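Local coordinates for protein cysteine synthase (Fusobacterium nucleatum subsp. nucleatum strain ATCC 25586, PDB 5XEM) that probably makes L-cysteine and acetate from O-acetyl-L-serine and hydrogen sulfide with pyridoxal 5'-phosphate as cofactor, and produces hydrogen sulfide, at residues Glu129-Glu132 and Glu133-Lys136; Ala234-Gly238 and Ser239-Asp243; Val20-Asn24 and Ile25-Gly29; Lys166-Asn169 and Asn170-Val174. One frame throughout, in Å; residues are numbered along the deposited sequence. Where two conformers were deposited one is given.

Contact 1: Glu129-Glu132 and Glu133-Lys136. With ACT (acetate ion), chain F.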
ATOM      1  N   GLU A 129      30.565  -2.644  -0.351  1.00 19.97           N
ATOM      2  CA  GLU A 129      31.800  -2.928  -1.065  1.00 21.15           C
ATOM      3  C   GLU A 129      31.569  -2.989  -2.586  1.00 20.26           C
ATOM      4  O   GLU A 129      32.391  -2.497  -3.366  1.00 17.79           O
ATOM      5  CB  GLU A 129      32.434  -4.229  -0.558  1.00 25.13           C
ATOM      6  CG  GLU A 129      32.988  -4.108   0.864  1.00 28.20           C
ATOM      7  CD  GLU A 129      33.472  -5.438   1.424  1.00 33.28           C
ATOM      8  OE1 GLU A 129      33.239  -6.482   0.778  1.00 36.41           O
ATOM      9  OE2 GLU A 129      34.071  -5.437   2.522  1.00 36.27           O
ATOM     10  N   LYS A 130      30.440  -3.552  -3.008  1.00 18.90           N
ATOM     11  CA  LYS A 130      30.128  -3.632  -4.436  1.00 20.32           C
ATOM     12  C   LYS A 130      29.972  -2.224  -5.062  1.00 19.37           C
ATOM     13  O   LYS A 130      30.272  -2.027  -6.259  1.00 17.62           O
ATOM     14  CB  LYS A 130      28.866  -4.475  -4.650  1.00 22.13           C
ATOM     15  CG  LYS A 130      28.437  -4.668  -6.091  1.00 24.39           C
ATOM     16  CD  LYS A 130      29.409  -5.543  -6.867  1.00 26.07           C
ATOM     17  CE  LYS A 130      28.830  -5.916  -8.224  1.00 29.43           C
ATOM     18  NZ  LYS A 130      29.686  -6.907  -8.952  1.00 31.06           N
ATOM     19  N   LEU A 131      29.508  -1.254  -4.270  1.00 18.67           N
ATOM     20  CA  LEU A 131      29.343   0.110  -4.798  1.00 21.05           C
ATOM     21  C   LEU A 131      30.647   0.650  -5.375  1.00 21.79           C
ATOM     22  O   LEU A 131      30.624   1.394  -6.370  1.00 20.95           O
ATOM     23  CB  LEU A 131      28.828   1.094  -3.738  1.00 22.27           C
ATOM     24  CG  LEU A 131      27.463   0.824  -3.115  1.00 21.77           C
ATOM     25  CD1 LEU A 131      27.097   1.943  -2.160  1.00 21.67           C
ATOM     26  CD2 LEU A 131      26.380   0.666  -4.173  1.00 23.95           C
ATOM     27  N   GLU A 132      31.785   0.239  -4.796  1.00 22.20           N
ATOM     28  CA  GLU A 132      33.093   0.720  -5.245  1.00 23.44           C
ATOM     29  C   GLU A 132      33.334   0.410  -6.703  1.00 24.03           C
ATOM     30  O   GLU A 132      33.811   1.266  -7.459  1.00 26.55           O
ATOM     31  CB  GLU A 132      34.244   0.156  -4.380  1.00 23.76           C
ATOM     32  CG  GLU A 132      34.190   0.609  -2.931  1.00 23.90           C
ATOM     33  CD  GLU A 132      34.078   2.127  -2.826  1.00 26.22           C
ATOM     34  OE1 GLU A 132      34.796   2.806  -3.592  1.00 27.18           O
ATOM     35  OE2 GLU A 132      33.241   2.622  -2.040  1.00 24.33           O
ATOM     36  N   GLU A 133      32.980  -0.806  -7.095  1.00 25.22           N
ATOM     37  CA  GLU A 133      33.010  -1.256  -8.477  1.00 26.62           C
ATOM     38  C   GLU A 133      32.033  -0.479  -9.384  1.00 26.10           C
ATOM     39  O   GLU A 133      32.389  -0.061 -10.475  1.00 25.42           O
ATOM     40  CB  GLU A 133      32.688  -2.754  -8.439  1.00 31.03           C
ATOM     41  CG  GLU A 133      32.672  -3.554  -9.716  1.00 35.37           C
ATOM     42  CD  GLU A 133      32.400  -5.033  -9.406  1.00 37.57           C
ATOM     43  OE1 GLU A 133      32.954  -5.562  -8.414  1.00 39.94           O
ATOM     44  OE2 GLU A 133      31.596  -5.655 -10.130  1.00 41.37           O
ATOM     45  N   LEU A 134      30.808  -0.254  -8.938  1.00 23.38           N
ATOM     46  CA  LEU A 134      29.863   0.501  -9.760  1.00 24.08           C
ATOM     47  C   LEU A 134      30.339   1.954  -9.982  1.00 24.33           C
ATOM     48  O   LEU A 134      30.119   2.528 -11.048  1.00 23.24           O
ATOM     49  CB  LEU A 134      28.480   0.471  -9.135  1.00 23.87           C
ATOM     50  CG  LEU A 134      27.890  -0.922  -8.871  1.00 25.12           C
ATOM     51  CD1 LEU A 134      26.474  -0.791  -8.332  1.00 24.98           C
ATOM     52  CD2 LEU A 134      27.939  -1.773 -10.136  1.00 25.57           C
ATOM     53  N   LYS A 135      30.997   2.537  -8.983  1.00 23.43           N
ATOM     54  CA  LYS A 135      31.458   3.935  -9.094  1.00 24.64           C
ATOM     55  C   LYS A 135      32.527   4.136 -10.171  1.00 25.46           C
ATOM     56  O   LYS A 135      32.557   5.175 -10.845  1.00 23.20           O
ATOM     57  CB  LYS A 135      31.927   4.456  -7.727  1.00 22.83           C
ATOM     58  CG  LYS A 135      30.763   4.665  -6.788  1.00 21.72           C
ATOM     59  CD  LYS A 135      31.133   5.355  -5.471  1.00 21.87           C
ATOM     60  CE  LYS A 135      32.035   4.538  -4.583  1.00 20.28           C
ATOM     61  NZ  LYS A 135      32.213   5.072  -3.201  1.00 18.15           N
ATOM     62  N   LYS A 136      33.392   3.137 -10.352  1.00 28.84           N
ATOM     63  CA  LYS A 136      34.454   3.206 -11.367  1.00 32.63           C
ATOM     64  C   LYS A 136      33.913   3.226 -12.810  1.00 31.81           C
ATOM     65  O   LYS A 136      34.562   3.747 -13.713  1.00 33.06           O
ATOM     66  CB  LYS A 136      35.466   2.057 -11.172  1.00 35.24           C
ATOM     67  CG  LYS A 136      36.115   2.064  -9.795  1.00 38.50           C
ATOM     68  CD  LYS A 136      37.277   1.082  -9.644  1.00 42.35           C
ATOM     69  CE  LYS A 136      37.758   1.051  -8.187  1.00 43.94           C
ATOM     70  NZ  LYS A 136      39.089   0.396  -8.003  1.00 47.71           N
TER
HETATM   71  C   ACT F 504      29.849   5.642  -0.563  1.00 18.46           C
HETATM   72  O   ACT F 504      29.380   6.484   0.205  1.00 18.35           O
HETATM   73  OXT ACT F 504      30.265   5.962  -1.684  1.00 18.95           O
HETATM   74  CH3 ACT F 504      29.910   4.212  -0.104  1.00 20.84           C
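Lys130 and Glu133 meet at their charged ends, one step of three residues along a helix. Both chains leave the backbone with CG anti to N (chi1 -179° and -178°); the lysine bends at chi2, the glutamate runs out straight, and the two side chains meet at a slant. NZ of Lys130 comes down on OE2 of Glu133 at 2.6 Å, from above the carboxylate plane, in a short salt bridge. Glu132 and Lys135 repeat the three-residue spacing in a different posture: here the chains lie alongside and point the same way. The glutamate curls at chi2, and its OE2 receives NZ of Lys135 at 2.9 Å on the syn side, moderately tilted from the carboxylate plane. That ammonium has a second anionic partner, since Lys135 NZ also donates to OXT of an acetate ion at 2.6 Å; the acetate, probably from the crystallisation liquor, is held in turn by Asn145. All this lies on helix 123-136, an amphipathic helix lying against the parallel sheet that includes strands 68-72, 92-97 and 114-118. Its buried side is carried by Leu131 and Leu134, whose CD2 and CD1 stand 4.4 Å apart, both resting on Ile70 and Val95. In the backbone, Lys135 N bonds to Leu131 O at 2.9 Å, while the next bond, from Lys136 N to Glu132 O, is weak.

Contact 2: Ala234-Gly238 and Ser239-Asp243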
ATOM      1  N   ALA A 234      26.896   5.514  11.348  1.00 14.39           N
ATOM      2  CA  ALA A 234      27.128   6.869  11.835  1.00 14.42           C
ATOM      3  C   ALA A 234      25.842   7.591  12.202  1.00 14.75           C
ATOM      4  O   ALA A 234      25.831   8.442  13.096  1.00 15.16           O
ATOM      5  CB  ALA A 234      27.882   7.673  10.764  1.00 15.00           C
ATOM      6  N   VAL A 235      24.741   7.269  11.526  1.00 13.95           N
ATOM      7  CA  VAL A 235      23.470   7.942  11.799  1.00 13.08           C
ATOM      8  C   VAL A 235      22.702   7.446  13.024  1.00 13.62           C
ATOM      9  O   VAL A 235      21.707   8.044  13.385  1.00 13.31           O
ATOM     10  CB  VAL A 235      22.520   7.934  10.570  1.00 12.68           C
ATOM     11  CG1 VAL A 235      23.156   8.739   9.437  1.00 12.07           C
ATOM     12  CG2 VAL A 235      22.205   6.504  10.133  1.00 11.92           C
ATOM     13  N   TYR A 236      23.163   6.368  13.663  1.00 14.55           N
ATOM     14  CA  TYR A 236      22.589   5.921  14.913  1.00 14.49           C
ATOM     15  C   TYR A 236      23.179   6.734  16.052  1.00 16.02           C
ATOM     16  O   TYR A 236      24.415   6.823  16.181  1.00 15.41           O
ATOM     17  CB  TYR A 236      22.883   4.434  15.150  1.00 14.65           C
ATOM     18  CG  TYR A 236      22.394   3.950  16.479  1.00 14.88           C
ATOM     19  CD1 TYR A 236      21.039   3.834  16.738  1.00 15.11           C
ATOM     20  CD2 TYR A 236      23.294   3.656  17.530  1.00 14.83           C
ATOM     21  CE1 TYR A 236      20.585   3.403  17.960  1.00 15.65           C
ATOM     22  CE2 TYR A 236      22.837   3.241  18.760  1.00 15.99           C
ATOM     23  CZ  TYR A 236      21.485   3.121  18.984  1.00 16.12           C
ATOM     24  OH  TYR A 236      21.005   2.701  20.210  1.00 16.26           O
ATOM     25  N   ASP A 237      22.309   7.290  16.884  1.00 16.50           N
ATOM     26  CA  ASP A 237      22.726   8.038  18.068  1.00 17.96           C
ATOM     27  C   ASP A 237      22.295   7.335  19.356  1.00 17.63           C
ATOM     28  O   ASP A 237      21.178   7.503  19.849  1.00 18.53           O
ATOM     29  CB  ASP A 237      22.216   9.486  18.011  1.00 19.58           C
ATOM     30  CG  ASP A 237      22.693  10.316  19.205  1.00 22.01           C
ATOM     31  OD1 ASP A 237      23.504   9.795  20.003  1.00 19.24           O
ATOM     32  OD2 ASP A 237      22.248  11.482  19.332  1.00 26.78           O
ATOM     33  N   GLY A 238      23.217   6.551  19.916  1.00 17.24           N
ATOM     34  CA  GLY A 238      22.906   5.709  21.067  1.00 18.97           C
ATOM     35  C   GLY A 238      22.712   6.481  22.362  1.00 19.11           C
ATOM     36  O   GLY A 238      22.195   5.942  23.329  1.00 20.27           O
ATOM     37  N   SER A 239      23.098   7.752  22.377  1.00 21.38           N
ATOM     38  CA  SER A 239      22.883   8.589  23.563  1.00 22.86           C
ATOM     39  C   SER A 239      21.398   8.860  23.798  1.00 22.51           C
ATOM     40  O   SER A 239      20.995   9.245  24.901  1.00 21.82           O
ATOM     41  CB  SER A 239      23.659   9.897  23.451  1.00 23.63           C
ATOM     42  OG  SER A 239      23.097  10.755  22.475  1.00 24.76           O
ATOM     43  N   LEU A 240      20.586   8.628  22.763  1.00 21.74           N
ATOM     44  CA  LEU A 240      19.133   8.782  22.831  1.00 21.12           C
ATOM     45  C   LEU A 240      18.418   7.552  23.391  1.00 20.62           C
ATOM     46  O   LEU A 240      17.257   7.642  23.774  1.00 20.51           O
ATOM     47  CB  LEU A 240      18.588   9.115  21.428  1.00 22.10           C
ATOM     48  CG  LEU A 240      19.070  10.432  20.815  1.00 22.07           C
ATOM     49  CD1 LEU A 240      18.716  10.525  19.331  1.00 22.19           C
ATOM     50  CD2 LEU A 240      18.462  11.614  21.573  1.00 22.88           C
ATOM     51  N   ALA A 241      19.101   6.407  23.460  1.00 19.30           N
ATOM     52  CA  ALA A 241      18.461   5.137  23.835  1.00 19.06           C
ATOM     53  C   ALA A 241      18.336   4.978  25.339  1.00 20.36           C
ATOM     54  O   ALA A 241      19.338   4.827  26.014  1.00 18.95           O
ATOM     55  CB  ALA A 241      19.262   3.955  23.283  1.00 18.21           C
ATOM     56  N   ASP A 242      17.117   4.960  25.850  1.00 21.23           N
ATOM     57  CA  ASP A 242      16.906   4.741  27.276  1.00 22.59           C
ATOM     58  C   ASP A 242      17.163   3.306  27.716  1.00 23.43           C
ATOM     59  O   ASP A 242      17.445   3.064  28.888  1.00 23.07           O
ATOM     60  CB  ASP A 242      15.529   5.219  27.692  1.00 23.51           C
ATOM     61  CG  ASP A 242      15.434   6.725  27.700  1.00 24.58           C
ATOM     62  OD1 ASP A 242      16.006   7.347  28.616  1.00 25.49           O
ATOM     63  OD2 ASP A 242      14.809   7.300  26.775  1.00 23.22           O
ATOM     64  N   ASP A 243      17.061   2.369  26.771  1.00 20.77           N
ATOM     65  CA  ASP A 243      17.468   0.975  26.923  1.00 21.25           C
ATOM     66  C   ASP A 243      17.482   0.429  25.485  1.00 19.92           C
ATOM     67  O   ASP A 243      16.996   1.106  24.589  1.00 20.69           O
ATOM     68  CB  ASP A 243      16.443   0.206  27.763  1.00 23.19           C
ATOM     69  CG  ASP A 243      16.987  -1.089  28.350  1.00 24.97           C
ATOM     70  OD1 ASP A 243      18.179  -1.405  28.135  1.00 26.60           O
ATOM     71  OD2 ASP A 243      16.210  -1.797  29.011  1.00 29.96           O
TER
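A short 3-10 turn, built on residues 238 to 240 in the loop between helix 211-214 and strand 245-247, follows Asp237, whose side chain bonds back to it. The carboxylate of Asp237 bonds to the backbone amide and the hydroxyl of Ser239, both through OD1: the hydroxyl OG lies at 2.7 Å, on the syn side, and the backbone N at 3.2 Å, from farther above the carboxylate plane. Both come from the same face of the group, so one oxygen is gripped by the amide and hydroxyl of a single residue. The serine hydroxyl can do this because chi1 of 71° sets OG between its own N and carbonyl carbon, facing back to the aspartate. The turn itself closes with two i to i+3 bonds, Leu240 N to Asp237 O at 3.2 Å and Ala241 N to Gly238 O at 3.1 Å. Leu240 crosses the aspartate at about a right angle and places CD1 3.7 Å from OD2 of Asp237, while it also packs on Phe185 of helix 183-195. That helix holds the loop by polar bonds too: Ser186 meets the amide of Asp237, and Lys193 pairs with Asp242, a residue seen to bind calcium in a structure of this protein, though no calcium is bound to it in this chain. Tyr236 packs on Pro203 of strand 200-206, and its OH comes within 3.7 Å of CB of Ala241.

Contact 3: Val20-Asn24 and Ile25-Gly29; sequences VKINN and IDTFG
Apolar contact starts with Ile22, whose CG2 branch makes the closest contacts. With CG2 anti to the backbone N, the methyl reaches forward round the bend and meets CG2 of Thr27 at 3.6 Å and CB of Ile25 at 3.9 Å; in both pairs the side chains pass at a slant. Ile22 and Ile25 both also pack on Phe275 of helix 269-284. The polar link between the two segments is made by water. The carbonyl O of Ile22 receives two water molecules, one at 2.9 Å that also donates to Thr27 OG1 at 2.9 Å, and one at 3.1 Å that also donates to Ile25 O at 2.7 Å. Thr27 OG1 has a direct protein partner as well, the carbonyl of Asn30. Glu263 fixes the bend from outside, its carboxylate accepting from the amides of Asn23, Asn24 and Ile25, while Asn23 ND2 bonds to Asn8 of the second subunit. Farther on, Asp26 OD1 accepts from Phe28 N at 3.0 Å, nearly straight at 164° but from above the carboxylate plane, and Asp26 O lies over one face of the Phe28 ring, toward its rim. This last bond, from Phe28 N, defines an Asx turn, set in the connection that reverses the chain between antiparallel strands 19-21 and 31-36, where strand 19-21 is the outermost strand of the mixed sheet within this chain.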
ATOM      1  N   VAL A  20      -2.629   4.931  14.430  1.00 15.56           N
ATOM      2  CA  VAL A  20      -3.807   4.117  14.709  0.50 15.57           C
ATOM      3  C   VAL A  20      -3.737   3.562  16.120  1.00 15.90           C
ATOM      4  O   VAL A  20      -2.696   3.057  16.535  1.00 15.27           O
ATOM      5  CB  VAL A  20      -3.884   2.944  13.721  0.50 15.35           C
ATOM      6  CG1 VAL A  20      -5.149   2.111  13.947  0.50 15.64           C
ATOM      7  CG2 VAL A  20      -3.834   3.468  12.295  0.50 15.02           C
ATOM      8  N   LYS A  21      -4.845   3.629  16.842  1.00 17.04           N
ATOM      9  CA  LYS A  21      -4.890   3.059  18.194  1.00 18.63           C
ATOM     10  C   LYS A  21      -5.105   1.565  18.128  1.00 17.27           C
ATOM     11  O   LYS A  21      -5.857   1.096  17.281  1.00 18.29           O
ATOM     12  CB  LYS A  21      -6.010   3.684  19.034  1.00 21.03           C
ATOM     13  CG  LYS A  21      -6.045   3.105  20.447  1.00 23.80           C
ATOM     14  CD  LYS A  21      -6.391   4.147  21.497  1.00 27.82           C
ATOM     15  CE  LYS A  21      -6.440   3.510  22.895  1.00 30.90           C
ATOM     16  NZ  LYS A  21      -7.821   3.552  23.458  1.00 32.79           N
ATOM     17  N   ILE A  22      -4.470   0.830  19.034  1.00 16.46           N
ATOM     18  CA  ILE A  22      -4.613  -0.617  19.128  1.00 16.87           C
ATOM     19  C   ILE A  22      -5.788  -0.912  20.065  1.00 18.52           C
ATOM     20  O   ILE A  22      -5.777  -0.478  21.220  1.00 18.99           O
ATOM     21  CB  ILE A  22      -3.307  -1.275  19.619  1.00 16.41           C
ATOM     22  CG1 ILE A  22      -2.195  -1.065  18.586  1.00 15.84           C
ATOM     23  CG2 ILE A  22      -3.467  -2.771  19.882  1.00 16.21           C
ATOM     24  CD1 ILE A  22      -2.375  -1.859  17.303  1.00 15.80           C
ATOM     25  N   ASN A  23      -6.786  -1.624  19.558  1.00 20.13           N
ATOM     26  CA  ASN A  23      -8.074  -1.791  20.262  1.00 22.52           C
ATOM     27  C   ASN A  23      -8.398  -3.195  20.699  1.00 23.84           C
ATOM     28  O   ASN A  23      -9.142  -3.377  21.648  1.00 23.38           O
ATOM     29  CB  ASN A  23      -9.240  -1.363  19.389  1.00 23.69           C
ATOM     30  CG  ASN A  23      -9.083   0.016  18.855  1.00 24.86           C
ATOM     31  OD1 ASN A  23      -9.050   0.978  19.614  1.00 26.70           O
ATOM     32  ND2 ASN A  23      -8.985   0.130  17.519  1.00 25.14           N
ATOM     33  N   ASN A  24      -7.896  -4.185  19.976  1.00 24.51           N
ATOM     34  CA  ASN A  24      -8.334  -5.538  20.183  1.00 25.22           C
ATOM     35  C   ASN A  24      -7.294  -6.337  20.935  1.00 26.23           C
ATOM     36  O   ASN A  24      -7.651  -7.111  21.827  1.00 30.27           O
ATOM     37  CB  ASN A  24      -8.736  -6.163  18.855  1.00 25.80           C
ATOM     38  CG  ASN A  24      -9.887  -5.418  18.197  1.00 28.80           C
ATOM     39  OD1 ASN A  24      -9.957  -5.287  16.964  1.00 30.34           O
ATOM     40  ND2 ASN A  24     -10.811  -4.927  19.022  1.00 28.44           N
ATOM     41  N   ILE A  25      -6.014  -6.097  20.656  1.00 24.09           N
ATOM     42  CA  ILE A  25      -4.934  -6.792  21.325  1.00 22.99           C
ATOM     43  C   ILE A  25      -4.744  -6.204  22.716  1.00 24.45           C
ATOM     44  O   ILE A  25      -4.761  -4.983  22.877  1.00 24.53           O
ATOM     45  CB  ILE A  25      -3.617  -6.641  20.535  1.00 21.07           C
ATOM     46  CG1 ILE A  25      -3.735  -7.305  19.165  1.00 19.23           C
ATOM     47  CG2 ILE A  25      -2.445  -7.248  21.283  1.00 21.53           C
ATOM     48  CD1 ILE A  25      -2.539  -7.038  18.283  1.00 18.82           C
ATOM     49  N   ASP A  26      -4.542  -7.057  23.722  1.00 25.49           N
ATOM     50  CA  ASP A  26      -4.368  -6.548  25.089  1.00 27.26           C
ATOM     51  C   ASP A  26      -3.085  -5.752  25.161  1.00 24.66           C
ATOM     52  O   ASP A  26      -2.038  -6.262  24.813  1.00 27.71           O
ATOM     53  CB  ASP A  26      -4.309  -7.699  26.103  1.00 28.62           C
ATOM     54  CG  ASP A  26      -4.352  -7.211  27.552  1.00 31.04           C
ATOM     55  OD1 ASP A  26      -4.491  -5.992  27.773  1.00 31.21           O
ATOM     56  OD2 ASP A  26      -4.251  -8.059  28.463  1.00 34.37           O
ATOM     57  N   THR A  27      -3.159  -4.509  25.623  1.00 23.97           N
ATOM     58  CA  THR A  27      -1.975  -3.634  25.723  1.00 23.43           C
ATOM     59  C   THR A  27      -1.628  -3.255  27.193  1.00 24.96           C
ATOM     60  O   THR A  27      -0.854  -2.309  27.462  1.00 23.64           O
ATOM     61  CB  THR A  27      -2.113  -2.393  24.788  1.00 23.64           C
ATOM     62  OG1 THR A  27      -3.209  -1.559  25.196  1.00 21.94           O
ATOM     63  CG2 THR A  27      -2.344  -2.857  23.322  1.00 21.46           C
ATOM     64  N   PHE A  28      -2.194  -4.041  28.117  1.00 26.53           N
ATOM     65  CA  PHE A  28      -1.815  -4.038  29.536  1.00 26.98           C
ATOM     66  C   PHE A  28      -1.998  -2.694  30.210  1.00 27.00           C
ATOM     67  O   PHE A  28      -1.122  -2.234  30.956  1.00 26.58           O
ATOM     68  CB  PHE A  28      -0.382  -4.550  29.702  1.00 29.86           C
ATOM     69  CG  PHE A  28      -0.131  -5.834  28.967  1.00 32.05           C
ATOM     70  CD1 PHE A  28      -0.774  -6.999  29.355  1.00 34.16           C
ATOM     71  CD2 PHE A  28       0.698  -5.863  27.848  1.00 34.14           C
ATOM     72  CE1 PHE A  28      -0.576  -8.185  28.654  1.00 36.41           C
ATOM     73  CE2 PHE A  28       0.904  -7.044  27.150  1.00 32.88           C
ATOM     74  CZ  PHE A  28       0.266  -8.203  27.548  1.00 34.26           C
ATOM     75  N   GLY A  29      -3.143  -2.070  29.948  1.00 25.99           N
ATOM     76  CA  GLY A  29      -3.491  -0.801  30.576  1.00 27.56           C
ATOM     77  C   GLY A  29      -2.677   0.424  30.174  1.00 28.36           C
ATOM     78  O   GLY A  29      -2.693   1.441  30.866  1.00 29.16           O
TER
HETATM   79  O   HOH W   1      -3.828   0.426  23.204  1.00 18.36           O
HETATM   80  O   HOH W   2      -6.219  -2.759  23.291  1.00 29.46           O

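Contact 4: Lys166-Asn169 and Asn170-Val174; sequences KDLN and NKVDV
Leu168 and Val172 form the tight inner half of this contact, crossing at about a right angle with CD1 of the leucine 3.8 Å from CG2 of the valine. CB of Leu168 also sits 3.6 Å from the carbonyl O of Lys171, an oxygen that is buried here and finds no polar partner in the model. The outer half is looser and polar: Asn169 and Asn170 both adopt positive phi and carry their side chains at the surface, while Lys171 bends at three successive torsions and its end leads away from the helix. Only its base stays close, CG lying 3.5 Å from Asn169 O. Between the two halves a type I' turn from Leu168 to Lys171 is closed by Lys171 N bonding to Leu168 O at 3.0 Å. The same asparagines end the helix in a Schellman motif, with Asn169 as the C-prime residue, Asn170 N bonded to Leu165 O, and Asn169 N bonded to Lys166 O at 3.2 Å. The turn thereby hands helix 151-167 over to strand 174-178, and its apolar side rests on Val293 of strand 291-296, with Leu19 of strand 19-21 and Leu6 of the second subunit beside Leu168.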
ATOM      1  N   LYS A 166       1.994  16.271  16.769  1.00 21.16           N
ATOM      2  CA  LYS A 166       0.759  16.957  16.367  1.00 22.30           C
ATOM      3  C   LYS A 166      -0.427  16.064  16.609  1.00 22.36           C
ATOM      4  O   LYS A 166      -1.434  16.507  17.173  1.00 21.18           O
ATOM      5  CB  LYS A 166       0.796  17.389  14.890  1.00 24.91           C
ATOM      6  CG  LYS A 166      -0.451  18.160  14.412  1.00 27.95           C
ATOM      7  CD  LYS A 166      -0.388  18.507  12.924  1.00 30.99           C
ATOM      8  CE  LYS A 166      -0.774  17.336  12.019  1.00 34.27           C
ATOM      9  NZ  LYS A 166       0.290  16.297  11.838  1.00 34.06           N
ATOM     10  N   ASP A 167      -0.327  14.802  16.194  1.00 21.78           N
ATOM     11  CA  ASP A 167      -1.492  13.900  16.226  1.00 22.20           C
ATOM     12  C   ASP A 167      -1.893  13.505  17.648  1.00 22.07           C
ATOM     13  O   ASP A 167      -3.063  13.192  17.906  1.00 21.48           O
ATOM     14  CB  ASP A 167      -1.240  12.633  15.403  1.00 23.01           C
ATOM     15  CG  ASP A 167      -1.331  12.880  13.900  1.00 26.07           C
ATOM     16  OD1 ASP A 167      -1.770  13.974  13.502  1.00 26.13           O
ATOM     17  OD2 ASP A 167      -0.966  11.966  13.114  1.00 26.42           O
ATOM     18  N   LEU A 168      -0.927  13.478  18.555  1.00 21.08           N
ATOM     19  CA  LEU A 168      -1.210  13.156  19.969  1.00 21.00           C
ATOM     20  C   LEU A 168      -1.203  14.405  20.848  1.00 22.46           C
ATOM     21  O   LEU A 168      -1.186  14.288  22.073  1.00 22.41           O
ATOM     22  CB  LEU A 168      -0.210  12.138  20.507  1.00 20.82           C
ATOM     23  CG  LEU A 168      -0.433  10.679  20.089  1.00 20.47           C
ATOM     24  CD1 LEU A 168       0.755   9.824  20.488  1.00 20.99           C
ATOM     25  CD2 LEU A 168      -1.699  10.127  20.718  1.00 20.85           C
ATOM     26  N   ASN A 169      -1.211  15.586  20.223  1.00 25.53           N
ATOM     27  CA  ASN A 169      -1.282  16.877  20.926  1.00 28.18           C
ATOM     28  C   ASN A 169      -0.239  16.966  22.037  1.00 28.75           C
ATOM     29  O   ASN A 169      -0.540  17.273  23.200  1.00 27.13           O
ATOM     30  CB  ASN A 169      -2.703  17.100  21.457  1.00 31.72           C
ATOM     31  CG  ASN A 169      -2.939  18.518  21.927  1.00 34.15           C
ATOM     32  OD1 ASN A 169      -2.320  19.458  21.437  1.00 38.77           O
ATOM     33  ND2 ASN A 169      -3.855  18.680  22.884  1.00 38.77           N
ATOM     34  N   ASN A 170       1.001  16.673  21.657  1.00 28.26           N
ATOM     35  CA  ASN A 170       2.151  16.687  22.554  1.00 29.66           C
ATOM     36  C   ASN A 170       2.070  15.798  23.774  1.00 29.79           C
ATOM     37  O   ASN A 170       2.811  16.014  24.726  1.00 33.87           O
ATOM     38  CB  ASN A 170       2.467  18.120  22.985  1.00 31.68           C
ATOM     39  CG  ASN A 170       2.782  18.998  21.820  1.00 33.03           C
ATOM     40  OD1 ASN A 170       3.481  18.587  20.899  1.00 34.60           O
ATOM     41  ND2 ASN A 170       2.245  20.208  21.829  1.00 35.31           N
ATOM     42  N   LYS A 171       1.213  14.782  23.732  1.00 27.57           N
ATOM     43  CA  LYS A 171       1.100  13.823  24.822  1.00 28.61           C
ATOM     44  C   LYS A 171       1.649  12.476  24.388  1.00 25.81           C
ATOM     45  O   LYS A 171       0.918  11.596  23.920  1.00 27.60           O
ATOM     46  CB  LYS A 171      -0.349  13.710  25.287  1.00 32.70           C
ATOM     47  CG  LYS A 171      -0.888  15.000  25.894  1.00 35.84           C
ATOM     48  CD  LYS A 171      -0.277  15.336  27.259  1.00 39.53           C
ATOM     49  CE  LYS A 171      -1.040  14.718  28.442  1.00 43.15           C
ATOM     50  NZ  LYS A 171      -0.874  13.240  28.652  1.00 43.42           N
ATOM     51  N   VAL A 172       2.955  12.326  24.555  1.00 23.09           N
ATOM     52  CA  VAL A 172       3.646  11.095  24.212  1.00 21.76           C
ATOM     53  C   VAL A 172       4.618  10.744  25.318  1.00 20.63           C
ATOM     54  O   VAL A 172       5.500  11.554  25.661  1.00 21.90           O
ATOM     55  CB  VAL A 172       4.411  11.241  22.883  1.00 20.56           C
ATOM     56  CG1 VAL A 172       4.844   9.864  22.364  1.00 20.24           C
ATOM     57  CG2 VAL A 172       3.549  11.954  21.862  1.00 21.68           C
ATOM     58  N   ASP A 173       4.449   9.553  25.879  1.00 18.67           N
ATOM     59  CA  ASP A 173       5.287   9.056  26.980  1.00 19.16           C
ATOM     60  C   ASP A 173       6.423   8.161  26.547  1.00 18.21           C
ATOM     61  O   ASP A 173       7.503   8.204  27.141  1.00 17.74           O
ATOM     62  CB  ASP A 173       4.413   8.296  27.970  1.00 20.01           C
ATOM     63  CG  ASP A 173       3.365   9.182  28.576  1.00 21.20           C
ATOM     64  OD1 ASP A 173       3.747  10.221  29.149  1.00 21.49           O
ATOM     65  OD2 ASP A 173       2.164   8.867  28.433  1.00 23.70           O
ATOM     66  N   VAL A 174       6.195   7.358  25.505  1.00 16.67           N
ATOM     67  CA  VAL A 174       7.191   6.390  25.070  1.00 16.90           C
ATOM     68  C   VAL A 174       7.180   6.284  23.510  1.00 15.85           C
ATOM     69  O   VAL A 174       6.144   6.368  22.905  1.00 15.88           O
ATOM     70  CB  VAL A 174       6.902   5.007  25.679  1.00 16.62           C
ATOM     71  CG1 VAL A 174       7.973   4.012  25.251  1.00 17.40           C
ATOM     72  CG2 VAL A 174       6.830   5.068  27.224  1.00 17.03           C
TER

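Contacts 3 and 4 are near neighbours on one side of the chain, with centres 17 Å apart and nearest atoms about 7 Å apart; both border the mixed sheet, and both touch the second subunit. Contact 2 comes equally near contact 4, about 7 Å at the closest atoms, and lies in the loop that leads into strand 245-247 of the same sheet. Contact 1 stands apart on the four-stranded parallel sheet, its centre 47 Å from that of contact 3. Contact 2 comes close to the cofactor, with the Tyr236 side chain about 7 Å from pyridoxal 5'-phosphate; the Leu131 side chain of contact 1 is about 11 Å from the bound lanthionine.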